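Local structure of phosphotriesterase, putative (Deinococcus radiodurans, 4J35) at residues Leu15-Pro29 with Ile61-Asn75. The protein probably hydrolyses lactones with the help of two divalent metal ions, and is here engineered for organophosphate hydrolysis. The protein carries 7 engineered substitutions. Residues are numbered along the deposited sequence; the frame is centred on the assembly and turned at random.
Engineered in segment 15-29: Leu-28 (natural residue Tyr). Engineered in segment 61-75: Asn-71 (natural residue Asp). With CO (cobalt (II) ion), chain C.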
# COMPACT_ATOMS: atom_id res chain seq x y z
N LEU A 15 11.14 7.85 -10.85
CA LEU A 15 10.43 7.55 -9.60
C LEU A 15 11.33 7.78 -8.39
O LEU A 15 10.89 8.27 -7.35
CB LEU A 15 9.91 6.10 -9.58
CG LEU A 15 8.79 5.76 -10.57
CD1 LEU A 15 8.32 4.31 -10.37
CD2 LEU A 15 7.63 6.73 -10.44
N GLY A 16 12.60 7.44 -8.54
CA GLY A 16 13.54 7.52 -7.44
C GLY A 16 13.19 6.62 -6.27
O GLY A 16 12.46 5.63 -6.40
N ALA A 17 13.73 6.97 -5.12
CA ALA A 17 13.48 6.23 -3.90
C ALA A 17 11.97 6.35 -3.60
O ALA A 17 11.42 7.45 -3.61
CB ALA A 17 14.31 6.82 -2.76
N THR A 18 11.34 5.22 -3.33
CA THR A 18 9.88 5.13 -3.21
C THR A 18 9.45 4.44 -1.93
O THR A 18 10.07 3.46 -1.45
CB THR A 18 9.29 4.34 -4.45
OG1 THR A 18 9.63 5.05 -5.65
CG2 THR A 18 7.79 4.20 -4.37
N LEU A 19 8.39 4.99 -1.31
CA LEU A 19 7.67 4.30 -0.26
C LEU A 19 6.44 3.76 -0.94
O LEU A 19 5.55 4.51 -1.38
CB LEU A 19 7.22 5.27 0.85
CG LEU A 19 8.36 5.81 1.69
CD1 LEU A 19 7.74 6.83 2.69
CD2 LEU A 19 9.12 4.74 2.47
N PRO A 20 6.36 2.44 -1.04
CA PRO A 20 5.31 1.81 -1.85
C PRO A 20 3.95 1.51 -1.16
O PRO A 20 3.05 0.94 -1.78
CB PRO A 20 6.00 0.51 -2.31
CG PRO A 20 6.77 0.09 -1.12
CD PRO A 20 7.32 1.45 -0.52
N HIS A 21 3.77 1.92 0.11
CA HIS A 21 2.49 1.70 0.77
C HIS A 21 2.37 2.67 1.94
O HIS A 21 2.88 2.39 3.01
CB HIS A 21 2.32 0.29 1.34
CG HIS A 21 0.93 -0.01 1.81
ND1 HIS A 21 0.22 -1.12 1.37
CD2 HIS A 21 0.12 0.62 2.69
CE1 HIS A 21 -0.96 -1.13 1.95
NE2 HIS A 21 -1.01 -0.12 2.81
N GLU A 22 1.61 3.73 1.70
CA GLU A 22 1.36 4.77 2.72
C GLU A 22 -0.04 5.33 2.50
O GLU A 22 -0.66 5.08 1.48
CB GLU A 22 2.40 5.89 2.55
CG GLU A 22 3.89 5.51 2.52
CD GLU A 22 4.42 4.98 3.85
OE1 GLU A 22 3.83 5.38 4.91
OE2 GLU A 22 5.42 4.20 3.82
N HIS A 23 -0.52 6.16 3.44
CA HIS A 23 -1.85 6.74 3.37
C HIS A 23 -1.72 8.26 3.67
O HIS A 23 -1.55 8.63 4.82
CB HIS A 23 -2.79 6.01 4.37
CG HIS A 23 -3.01 4.56 4.00
ND1 HIS A 23 -3.80 4.20 2.93
CD2 HIS A 23 -2.51 3.39 4.50
CE1 HIS A 23 -3.81 2.88 2.81
NE2 HIS A 23 -3.00 2.36 3.71
N VAL A 24 -1.78 9.11 2.64
CA VAL A 24 -1.71 10.58 2.87
C VAL A 24 -2.90 11.00 3.77
O VAL A 24 -2.71 11.65 4.80
CB VAL A 24 -1.69 11.38 1.54
CG1 VAL A 24 -1.66 12.90 1.81
CG2 VAL A 24 -0.48 10.97 0.67
N ILE A 25 -4.11 10.64 3.39
CA ILE A 25 -5.25 10.70 4.30
C ILE A 25 -5.94 9.33 4.38
O ILE A 25 -5.80 8.49 3.50
CB ILE A 25 -6.28 11.77 3.91
CG1 ILE A 25 -6.95 11.40 2.58
CG2 ILE A 25 -5.63 13.13 3.84
CD1 ILE A 25 -7.90 12.49 2.06
N PHE A 26 -6.62 9.08 5.49
CA PHE A 26 -7.26 7.81 5.68
C PHE A 26 -8.41 7.90 6.65
O PHE A 26 -8.27 8.52 7.73
CB PHE A 26 -6.25 6.81 6.22
CG PHE A 26 -6.75 5.39 6.22
CD1 PHE A 26 -7.45 4.88 7.30
CD2 PHE A 26 -6.49 4.55 5.15
CE1 PHE A 26 -7.91 3.57 7.29
CE2 PHE A 26 -6.95 3.24 5.14
CZ PHE A 26 -7.66 2.75 6.21
N GLY A 27 -9.53 7.28 6.29
CA GLY A 27 -10.69 7.13 7.18
C GLY A 27 -11.20 5.71 7.15
O GLY A 27 -11.38 5.16 6.08
N LEU A 28 -11.40 5.12 8.33
CA LEU A 28 -12.06 3.83 8.43
C LEU A 28 -13.50 3.96 8.01
O LEU A 28 -14.16 4.95 8.35
CB LEU A 28 -11.98 3.31 9.85
CG LEU A 28 -10.56 2.96 10.30
CD1 LEU A 28 -10.50 2.89 11.83
CD2 LEU A 28 -10.06 1.65 9.63
N PRO A 29 -14.01 2.97 7.28
CA PRO A 29 -15.38 3.05 6.79
C PRO A 29 -16.33 3.42 7.91
O PRO A 29 -16.33 2.76 8.94
CB PRO A 29 -15.64 1.63 6.30
CG PRO A 29 -14.30 1.22 5.75
CD PRO A 29 -13.31 1.79 6.75
N ILE A 61 13.38 10.81 -0.76
CA ILE A 61 12.15 10.11 -1.23
C ILE A 61 11.44 10.96 -2.28
O ILE A 61 10.98 12.06 -2.00
CB ILE A 61 11.16 9.80 -0.11
CG1 ILE A 61 11.79 8.98 1.02
CG2 ILE A 61 9.90 9.03 -0.70
CD1 ILE A 61 12.33 7.70 0.60
N GLN A 62 11.32 10.45 -3.50
CA GLN A 62 10.67 11.22 -4.56
C GLN A 62 9.27 10.75 -4.93
O GLN A 62 8.56 11.46 -5.66
CB GLN A 62 11.52 11.21 -5.81
CG GLN A 62 12.85 11.95 -5.61
CD GLN A 62 13.76 11.78 -6.77
OE1 GLN A 62 14.73 11.03 -6.69
NE2 GLN A 62 13.44 12.44 -7.88
N THR A 63 8.90 9.56 -4.48
CA THR A 63 7.57 9.01 -4.78
C THR A 63 7.00 8.24 -3.62
O THR A 63 7.73 7.56 -2.89
CB THR A 63 7.68 8.03 -5.97
OG1 THR A 63 8.37 8.66 -7.05
CG2 THR A 63 6.31 7.52 -6.43
N VAL A 64 5.69 8.36 -3.44
CA VAL A 64 4.93 7.56 -2.49
C VAL A 64 3.77 6.90 -3.25
O VAL A 64 3.15 7.53 -4.10
CB VAL A 64 4.34 8.43 -1.36
CG1 VAL A 64 3.30 7.66 -0.56
CG2 VAL A 64 5.43 8.92 -0.44
N VAL A 65 3.50 5.64 -2.94
CA VAL A 65 2.32 4.94 -3.44
C VAL A 65 1.25 5.02 -2.37
O VAL A 65 1.38 4.46 -1.29
CB VAL A 65 2.63 3.48 -3.79
CG1 VAL A 65 1.40 2.73 -4.23
CG2 VAL A 65 3.69 3.45 -4.90
N ASP A 66 0.22 5.78 -2.65
CA ASP A 66 -0.89 5.86 -1.73
C ASP A 66 -1.82 4.69 -1.94
O ASP A 66 -2.42 4.55 -3.03
CB ASP A 66 -1.64 7.16 -1.93
CG ASP A 66 -2.74 7.35 -0.90
OD1 ASP A 66 -3.78 6.68 -0.97
OD2 ASP A 66 -2.57 8.17 0.00
N ALA A 67 -2.00 3.87 -0.90
CA ALA A 67 -2.70 2.57 -1.04
C ALA A 67 -4.15 2.64 -0.58
O ALA A 67 -4.81 1.63 -0.39
CB ALA A 67 -1.96 1.54 -0.23
N THR A 68 -4.66 3.84 -0.37
CA THR A 68 -5.99 4.01 0.21
C THR A 68 -7.12 3.50 -0.69
O THR A 68 -7.30 3.99 -1.81
CB THR A 68 -6.27 5.46 0.50
OG1 THR A 68 -5.17 6.00 1.25
CG2 THR A 68 -7.57 5.63 1.26
N PRO A 69 -7.89 2.54 -0.19
CA PRO A 69 -8.99 2.01 -1.00
C PRO A 69 -10.11 3.02 -1.23
O PRO A 69 -10.21 4.04 -0.50
CB PRO A 69 -9.50 0.83 -0.16
CG PRO A 69 -8.41 0.52 0.79
CD PRO A 69 -7.72 1.80 1.07
N ASN A 70 -10.95 2.73 -2.24
CA ASN A 70 -12.05 3.60 -2.63
C ASN A 70 -12.97 3.91 -1.47
O ASN A 70 -13.54 5.00 -1.44
CB ASN A 70 -12.89 3.00 -3.77
CG ASN A 70 -12.10 2.81 -5.07
OD1 ASN A 70 -10.87 2.88 -5.09
ND2 ASN A 70 -12.82 2.54 -6.16
N ASN A 71 -13.14 2.99 -0.52
CA ASN A 71 -14.10 3.17 0.56
C ASN A 71 -13.46 3.60 1.88
O ASN A 71 -14.10 3.54 2.93
CB ASN A 71 -14.96 1.89 0.74
CG ASN A 71 -14.11 0.62 0.99
OD1 ASN A 71 -12.94 0.54 0.60
ND2 ASN A 71 -14.72 -0.39 1.59
N CYS A 72 -12.19 4.02 1.83
CA CYS A 72 -11.50 4.44 3.04
C CYS A 72 -11.01 5.86 2.89
O CYS A 72 -9.94 6.20 3.41
CB CYS A 72 -10.30 3.54 3.34
SG CYS A 72 -10.77 1.79 3.63
N GLY A 73 -11.77 6.69 2.19
CA GLY A 73 -11.45 8.10 2.20
C GLY A 73 -10.55 8.59 1.09
O GLY A 73 -10.11 9.73 1.13
N ARG A 74 -10.29 7.74 0.11
CA ARG A 74 -9.44 8.09 -1.03
C ARG A 74 -9.91 9.36 -1.70
O ARG A 74 -11.13 9.54 -1.96
CB ARG A 74 -9.50 6.97 -2.09
CG ARG A 74 -8.74 7.29 -3.40
CD ARG A 74 -9.01 6.25 -4.50
NE ARG A 74 -10.37 6.35 -4.99
CZ ARG A 74 -10.81 5.80 -6.13
NH1 ARG A 74 -9.98 5.12 -6.93
NH2 ARG A 74 -12.09 5.94 -6.44
N ASN A 75 -8.95 10.22 -1.99
CA ASN A 75 -9.24 11.57 -2.48
C ASN A 75 -8.18 12.02 -3.46
O ASN A 75 -7.25 12.74 -3.10
CB ASN A 75 -9.32 12.57 -1.34
CG ASN A 75 -9.90 13.91 -1.79
OD1 ASN A 75 -9.78 14.30 -2.94
ND2 ASN A 75 -10.54 14.60 -0.86
CO CO C . -2.59 0.49 4.14
O HOH W 1 15.56 9.28 -5.08
O HOH W 2 -4.91 9.26 0.89
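His-23 and Thr-68 meet where two neighbouring parallel strands of the phosphotriesterase TIM barrel, joined by helix 42-58, reach the metal site. With CG anti to the carbonyl carbon (chi1 -65°), the His-23 ring turns its ND1 to Thr-68 OG1 at 2.8 Å, in the ring plane and almost perfectly straight (179°), while NE2 binds cobalt. Thr-68 suits the place because its hydroxyl accepts from the imidazole and donates to Asp-66 OD1, which also takes the backbone N of Thr-68 in an Asx turn. The other oxygen, Asp-66 OD2, holds Val-24 N at 2.9 Å and accepts from a water bound to Ile-25 N.

Backbone bonds pair the strands. Leu-19 N donates to Thr-63 O and Val-65 N to Leu-19 O (2.8 Å); beyond a beta bulge, Ala-67 N reaches Glu-22 O. Thr-63 OG1 donates to a lone pair of Leu-15 O, 2.6 Å away.

CH-pi contacts add to this. The small methyl of Ala-67 sits over the face of His-21, CB 3.5 Å from the ring centroid, and at the barrel's C-terminal end Cys-72 CB lies off-centre over Phe-26, 3.8 Å from CE2.

His-21 and His-23 share this cobalt with Asp-264 and the modified Lys-143. Thr-68 and Asp-66 thus form a second shell that fixes the rotation of the His-23 ring and would favour a proton on ND1, keeping NE2 for the metal.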